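Local coordinates for protein anti-restriction endonuclease (Enterobacteria phage T4, PDB 3WX4) that inhibits the host McrA endonuclease that cleaves modified cytosine DNA, and as a DNA mimic blocks DNA binding by the bacterial histone-like protein H-NS, at residues Y11-D16 with K76-Y81; I17-Y22 with A58-V63. One frame throughout, in Å; residues are numbered along the deposited sequence.

Contact 1: Y11-D16 with K76-Y81; sequences YTFKID and KTIMIY
F13, near the end of strand 2-14, and I15, the N-cap residue of the helix that follows, meet I78 and M79 of helix 71-84, so that the end of the strand and the start of the turn pack on the helix through side chains. The tight part is a four-residue apolar cluster. CD1 of I15 lies 3.8 Å from CG2 of I78, the two side chains crossing obliquely. The same I78 methyl also reaches the F13 ring, with CG2 4.1 Å from CE1 at the ring's edge. With CG anti to the backbone N (chi1 -174°), the F13 side chain heads for the helix and presents its CE1-CZ edge there. On the same rim M79 makes a Met-aromatic contact: SD is 3.9 Å from F13 CE1 and 4.0 Å from F13 CZ, and the line from SD to the ring centroid lies 77° off the ring normal. The M79 chain bends at chi2 (-56°), which turns SD back toward the strand although the side chain does not start out pointing at it. SD also touches CG2 of I15 at 4.2 Å. L40 of helix 26-43 packs on I78. M79 itself is partly exposed, and the far side of the helix carries exposed K76, directed away from the strand, and exposed I80. With only hydrocarbon and thioether groups meeting between these segments, dispersion and exclusion of water hold them, not polar bonds.

Contact 2: I17-Y22 with A58-V63; sequences ILEKLY and AGYFYV
G59 and E19 bring a turn and a helix almost backbone to backbone, where helix 16-24 abuts the residues that lead into strand 60-65 in a fold that packs helices on a three-stranded antiparallel sheet. Without a side chain, G59 sets its CA 3.7 Å from the backbone N of E19; at its positive phi a CB would be jammed against the A58 carbonyl O and would also run into E19 CA, and its own N is hydrogen-bonded to the hydroxyl of Y29. The E19 side chain runs alongside this approach. Its CB faces the carbonyl O of A58, 3.8 Å away, and lies near G59 CA as well. CG, anti to the backbone N (chi1 173°), keeps beside that same A58 oxygen. Beyond CG the chain is extended, carrying the carboxylate past the turn to Y60: OE2 stands 3.7 Å from CE1 and 4.0 Å from OH of Y60, whose ring lies alongside the glutamate and points the same way, the carboxylate and ring planes 65° apart. OE1 of E19 lies 3.2 Å from CE of K14 in strand 2-14. On the buried side L18 and F61 cross at about a right angle, CD1 of L18 being 3.8 Å from CE2 of F61; I87 adds to this packing at L18. Y22, whose ring also meets Y29 edge-to-face, takes A58 over one face in a CH-pi contact: the A58 CB is 3.5 Å from the centroid of the Y22 ring and 15° off its normal.

Overall arrangement
The two contacts lie about 9 Å apart, centre to centre, close to the centre of the folded chain. Along the sequence contact 2 is nested inside contact 1: strand 2-14 leads into helix 16-24, and strand 60-65 into helix 71-84. Strands 2-14 and 60-65 are antiparallel neighbours, so the contacts are tied through the sheet, with probable hydrogen bonds from Y11 N to V63 O (2.7 Å) and from I15 N to G59 O (2.8 Å). I15 also packs on F61, joining the two apolar cores. Y60 touches I3 of the second subunit, a strand of which pairs antiparallel with Y11, T12 and F13, so strand 2-14 of contact 1 also joins the sheets of the two subunits.

Contact 1: Y11-D16 with K76-Y81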
loop_
_atom_site.group_PDB
_atom_site.type_symbol
_atom_site.label_atom_id
_atom_site.label_comp_id
_atom_site.label_asym_id
_atom_site.label_seq_id
_atom_site.Cartn_x
_atom_site.Cartn_y
_atom_site.Cartn_z
ATOM N N TYR A 11 -4.930 -9.374 -6.019
ATOM C CA TYR A 11 -4.496 -10.444 -6.901
ATOM C C TYR A 11 -3.599 -11.438 -6.166
ATOM O O TYR A 11 -2.948 -11.052 -5.199
ATOM C CB TYR A 11 -3.669 -9.873 -8.055
ATOM C CG TYR A 11 -4.450 -8.947 -8.939
ATOM C CD1 TYR A 11 -5.197 -9.450 -9.990
ATOM C CD2 TYR A 11 -4.523 -7.579 -8.668
ATOM C CE1 TYR A 11 -6.027 -8.611 -10.760
ATOM C CE2 TYR A 11 -5.350 -6.738 -9.437
ATOM C CZ TYR A 11 -6.099 -7.282 -10.476
ATOM O OH TYR A 11 -6.997 -6.512 -11.208
ATOM N N THR A 12 -3.584 -12.689 -6.638
ATOM C CA THR A 12 -2.676 -13.699 -6.105
ATOM C C THR A 12 -1.703 -13.897 -7.248
ATOM O O THR A 12 -2.075 -14.343 -8.348
ATOM C CB THR A 12 -3.379 -15.003 -5.793
ATOM O OG1 THR A 12 -4.256 -14.793 -4.704
ATOM C CG2 THR A 12 -2.372 -16.065 -5.409
ATOM N N PHE A 13 -0.466 -13.509 -7.016
ATOM C CA PHE A 13 0.566 -13.615 -8.023
ATOM C C PHE A 13 1.486 -14.766 -7.615
ATOM O O PHE A 13 2.037 -14.735 -6.517
ATOM C CB PHE A 13 1.355 -12.296 -8.056
ATOM C CG PHE A 13 2.368 -12.229 -9.146
ATOM C CD1 PHE A 13 3.678 -11.838 -8.873
ATOM C CD2 PHE A 13 2.018 -12.542 -10.467
ATOM C CE1 PHE A 13 4.637 -11.754 -9.876
ATOM C CE2 PHE A 13 2.954 -12.463 -11.502
ATOM C CZ PHE A 13 4.285 -12.065 -11.218
ATOM N N LYS A 14 1.636 -15.776 -8.471
ATOM C CA LYS A 14 2.511 -16.906 -8.169
ATOM C C LYS A 14 3.848 -16.652 -8.775
ATOM O O LYS A 14 3.945 -16.330 -9.960
ATOM C CB LYS A 14 1.941 -18.191 -8.754
ATOM C CG LYS A 14 2.777 -19.461 -8.536
ATOM C CD LYS A 14 1.876 -20.669 -8.942
ATOM C CE LYS A 14 2.675 -21.900 -9.197
ATOM N NZ LYS A 14 1.831 -22.910 -9.861
ATOM N N ILE A 15 4.903 -16.765 -7.979
ATOM C CA ILE A 15 6.207 -16.544 -8.511
ATOM C C ILE A 15 6.835 -17.903 -8.488
ATOM O O ILE A 15 7.318 -18.388 -7.446
ATOM C CB ILE A 15 6.975 -15.491 -7.682
ATOM C CG1 ILE A 15 6.203 -14.175 -7.694
ATOM C CG2 ILE A 15 8.341 -15.265 -8.265
ATOM C CD1 ILE A 15 6.853 -13.054 -6.870
ATOM N N ASP A 16 6.787 -18.573 -9.643
ATOM C CA ASP A 16 7.331 -19.930 -9.746
ATOM C C ASP A 16 8.739 -20.187 -9.154
ATOM O O ASP A 16 8.935 -21.153 -8.385
ATOM C CB ASP A 16 7.382 -20.366 -11.212
ATOM C CG ASP A 16 5.973 -20.425 -11.890
ATOM O OD1 ASP A 16 4.897 -20.430 -11.206
ATOM O OD2 ASP A 16 5.980 -20.495 -13.152
ATOM N N LYS A 76 5.629 -6.361 -13.329
ATOM C CA LYS A 76 6.916 -6.195 -13.947
ATOM C C LYS A 76 7.908 -5.714 -12.923
ATOM O O LYS A 76 9.077 -6.108 -12.935
ATOM C CB LYS A 76 6.867 -5.144 -15.071
ATOM C CG LYS A 76 6.499 -5.655 -16.452
ATOM C CD LYS A 76 6.658 -4.461 -17.447
ATOM C CE LYS A 76 6.329 -4.833 -18.906
ATOM N NZ LYS A 76 6.437 -3.599 -19.804
ATOM N N THR A 77 7.460 -4.801 -12.070
ATOM C CA THR A 77 8.335 -4.254 -11.060
ATOM C C THR A 77 8.733 -5.392 -10.091
ATOM O O THR A 77 9.896 -5.542 -9.737
ATOM C CB THR A 77 7.623 -3.138 -10.286
ATOM O OG1 THR A 77 7.315 -2.061 -11.181
ATOM C CG2 THR A 77 8.535 -2.579 -9.158
ATOM N N ILE A 78 7.752 -6.170 -9.662
ATOM C CA ILE A 78 8.050 -7.269 -8.730
ATOM C C ILE A 78 9.104 -8.189 -9.364
ATOM O O ILE A 78 10.121 -8.506 -8.743
ATOM C CB ILE A 78 6.767 -8.062 -8.412
ATOM C CG1 ILE A 78 5.799 -7.202 -7.594
ATOM C CG2 ILE A 78 7.121 -9.378 -7.616
ATOM C CD1 ILE A 78 4.423 -7.800 -7.540
ATOM N N MET A 79 8.904 -8.578 -10.623
ATOM C CA MET A 79 9.863 -9.477 -11.253
ATOM C C MET A 79 11.233 -8.905 -11.398
ATOM O O MET A 79 12.210 -9.637 -11.297
ATOM C CB MET A 79 9.345 -10.000 -12.590
ATOM C CG MET A 79 8.053 -10.782 -12.435
ATOM S SD MET A 79 8.312 -12.192 -11.184
ATOM C CE MET A 79 9.739 -12.977 -11.924
ATOM N N ILE A 80 11.350 -7.595 -11.634
ATOM C CA ILE A 80 12.694 -7.011 -11.721
ATOM C C ILE A 80 13.447 -7.260 -10.405
ATOM O O ILE A 80 14.625 -7.610 -10.390
ATOM C CB ILE A 80 12.626 -5.470 -11.989
ATOM C CG1 ILE A 80 12.367 -5.232 -13.486
ATOM C CG2 ILE A 80 13.934 -4.803 -11.586
ATOM C CD1 ILE A 80 11.765 -3.844 -13.813
ATOM N N TYR A 81 12.765 -7.031 -9.290
ATOM C CA TYR A 81 13.387 -7.262 -7.982
ATOM C C TYR A 81 13.679 -8.737 -7.799
ATOM O O TYR A 81 14.735 -9.084 -7.315
ATOM C CB TYR A 81 12.458 -6.794 -6.864
ATOM C CG TYR A 81 12.445 -5.303 -6.707
ATOM C CD1 TYR A 81 13.123 -4.693 -5.653
ATOM C CD2 TYR A 81 11.701 -4.501 -7.580
ATOM C CE1 TYR A 81 13.053 -3.303 -5.450
ATOM C CE2 TYR A 81 11.622 -3.127 -7.400
ATOM C CZ TYR A 81 12.293 -2.532 -6.332
ATOM O OH TYR A 81 12.167 -1.180 -6.115
#

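Contact 2: I17-Y22 with A58-V63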
loop_
_atom_site.group_PDB
_atom_site.type_symbol
_atom_site.label_atom_id
_atom_site.label_comp_id
_atom_site.label_asym_id
_atom_site.label_seq_id
_atom_site.Cartn_x
_atom_site.Cartn_y
_atom_site.Cartn_z
ATOM N N ILE A 17 9.725 -19.374 -9.532
ATOM C CA ILE A 17 11.064 -19.635 -9.051
ATOM C C ILE A 17 11.166 -19.526 -7.517
ATOM O O ILE A 17 12.002 -20.213 -6.906
ATOM C CB ILE A 17 12.117 -18.740 -9.735
ATOM C CG1 ILE A 17 13.470 -19.404 -9.619
ATOM C CG2 ILE A 17 12.162 -17.321 -9.115
ATOM C CD1 ILE A 17 14.553 -18.830 -10.583
ATOM N N LEU A 18 10.313 -18.704 -6.904
ATOM C CA LEU A 18 10.369 -18.568 -5.419
ATOM C C LEU A 18 9.683 -19.747 -4.795
ATOM O O LEU A 18 10.134 -20.237 -3.737
ATOM C CB LEU A 18 9.702 -17.276 -4.911
ATOM C CG LEU A 18 10.642 -16.057 -5.042
ATOM C CD1 LEU A 18 9.802 -14.765 -4.791
ATOM C CD2 LEU A 18 11.867 -16.162 -4.062
ATOM N N GLU A 19 8.578 -20.202 -5.418
ATOM C CA GLU A 19 7.906 -21.387 -4.884
ATOM C C GLU A 19 8.894 -22.570 -4.935
ATOM O O GLU A 19 8.985 -23.356 -3.986
ATOM C CB GLU A 19 6.673 -21.759 -5.706
ATOM C CG GLU A 19 6.046 -23.082 -5.277
ATOM C CD GLU A 19 4.808 -23.434 -6.087
ATOM O OE1 GLU A 19 4.923 -23.339 -7.349
ATOM O OE2 GLU A 19 3.772 -23.789 -5.474
ATOM N N LYS A 20 9.640 -22.710 -6.027
ATOM C CA LYS A 20 10.597 -23.789 -6.103
ATOM C C LYS A 20 11.737 -23.635 -5.084
ATOM O O LYS A 20 12.254 -24.644 -4.589
ATOM C CB LYS A 20 11.206 -23.892 -7.498
ATOM C CG LYS A 20 10.354 -24.677 -8.435
ATOM C CD LYS A 20 10.809 -24.460 -9.873
ATOM C CE LYS A 20 10.385 -25.649 -10.742
ATOM N NZ LYS A 20 11.114 -26.940 -10.333
ATOM N N LEU A 21 12.188 -22.397 -4.846
ATOM C CA LEU A 21 13.252 -22.192 -3.860
ATOM C C LEU A 21 12.753 -22.629 -2.469
ATOM O O LEU A 21 13.501 -23.263 -1.678
ATOM C CB LEU A 21 13.657 -20.713 -3.807
ATOM C CG LEU A 21 14.807 -20.448 -2.808
ATOM C CD1 LEU A 21 16.056 -21.090 -3.324
ATOM C CD2 LEU A 21 15.004 -18.953 -2.615
ATOM N N TYR A 22 11.511 -22.289 -2.154
ATOM C CA TYR A 22 10.946 -22.673 -0.874
ATOM C C TYR A 22 10.995 -24.187 -0.674
ATOM O O TYR A 22 11.204 -24.696 0.454
ATOM C CB TYR A 22 9.490 -22.215 -0.756
ATOM C CG TYR A 22 8.740 -22.885 0.381
ATOM C CD1 TYR A 22 8.873 -22.437 1.727
ATOM C CD2 TYR A 22 7.932 -23.971 0.148
ATOM C CE1 TYR A 22 8.202 -23.101 2.775
ATOM C CE2 TYR A 22 7.248 -24.633 1.188
ATOM C CZ TYR A 22 7.391 -24.198 2.506
ATOM O OH TYR A 22 6.738 -24.875 3.549
ATOM N N ALA A 58 3.342 -20.917 -0.298
ATOM C CA ALA A 58 4.667 -20.294 -0.310
ATOM C C ALA A 58 4.979 -19.963 -1.778
ATOM O O ALA A 58 4.619 -20.741 -2.683
ATOM C CB ALA A 58 5.726 -21.260 0.258
ATOM N N GLY A 59 5.690 -18.860 -2.027
ATOM C CA GLY A 59 5.932 -18.480 -3.411
ATOM C C GLY A 59 4.787 -17.677 -4.054
ATOM O O GLY A 59 4.946 -17.175 -5.193
ATOM N N TYR A 60 3.632 -17.578 -3.389
ATOM C CA TYR A 60 2.513 -16.783 -3.907
ATOM C C TYR A 60 2.465 -15.508 -3.080
ATOM O O TYR A 60 2.740 -15.545 -1.885
ATOM C CB TYR A 60 1.145 -17.401 -3.683
ATOM C CG TYR A 60 0.877 -18.802 -4.169
ATOM C CD1 TYR A 60 1.834 -19.556 -4.857
ATOM C CD2 TYR A 60 -0.368 -19.369 -3.938
ATOM C CE1 TYR A 60 1.531 -20.859 -5.303
ATOM C CE2 TYR A 60 -0.664 -20.629 -4.371
ATOM C CZ TYR A 60 0.289 -21.360 -5.049
ATOM O OH TYR A 60 -0.093 -22.601 -5.484
ATOM N N PHE A 61 2.049 -14.401 -3.695
ATOM C CA PHE A 61 1.966 -13.090 -3.007
ATOM C C PHE A 61 0.624 -12.455 -3.246
ATOM O O PHE A 61 0.067 -12.651 -4.334
ATOM C CB PHE A 61 3.045 -12.166 -3.554
ATOM C CG PHE A 61 4.404 -12.644 -3.243
ATOM C CD1 PHE A 61 5.062 -12.173 -2.115
ATOM C CD2 PHE A 61 4.980 -13.680 -3.995
ATOM C CE1 PHE A 61 6.279 -12.731 -1.723
ATOM C CE2 PHE A 61 6.196 -14.263 -3.622
ATOM C CZ PHE A 61 6.853 -13.783 -2.465
ATOM N N TYR A 62 0.071 -11.753 -2.261
ATOM C CA TYR A 62 -1.177 -11.043 -2.552
ATOM C C TYR A 62 -0.662 -9.722 -3.109
ATOM O O TYR A 62 0.444 -9.278 -2.745
ATOM C CB TYR A 62 -2.080 -10.827 -1.329
ATOM C CG TYR A 62 -1.490 -10.030 -0.169
ATOM C CD1 TYR A 62 -1.350 -8.653 -0.254
ATOM C CD2 TYR A 62 -1.084 -10.672 1.013
ATOM C CE1 TYR A 62 -0.820 -7.909 0.797
ATOM C CE2 TYR A 62 -0.538 -9.959 2.083
ATOM C CZ TYR A 62 -0.407 -8.568 1.970
ATOM O OH TYR A 62 0.141 -7.788 2.956
ATOM N N VAL A 63 -1.418 -9.110 -4.026
ATOM C CA VAL A 63 -0.974 -7.847 -4.628
ATOM C C VAL A 63 -2.226 -6.970 -4.754
ATOM O O VAL A 63 -3.259 -7.441 -5.261
ATOM C CB VAL A 63 -0.377 -8.076 -6.028
ATOM C CG1 VAL A 63 0.027 -6.760 -6.641
ATOM C CG2 VAL A 63 0.861 -8.941 -5.939
#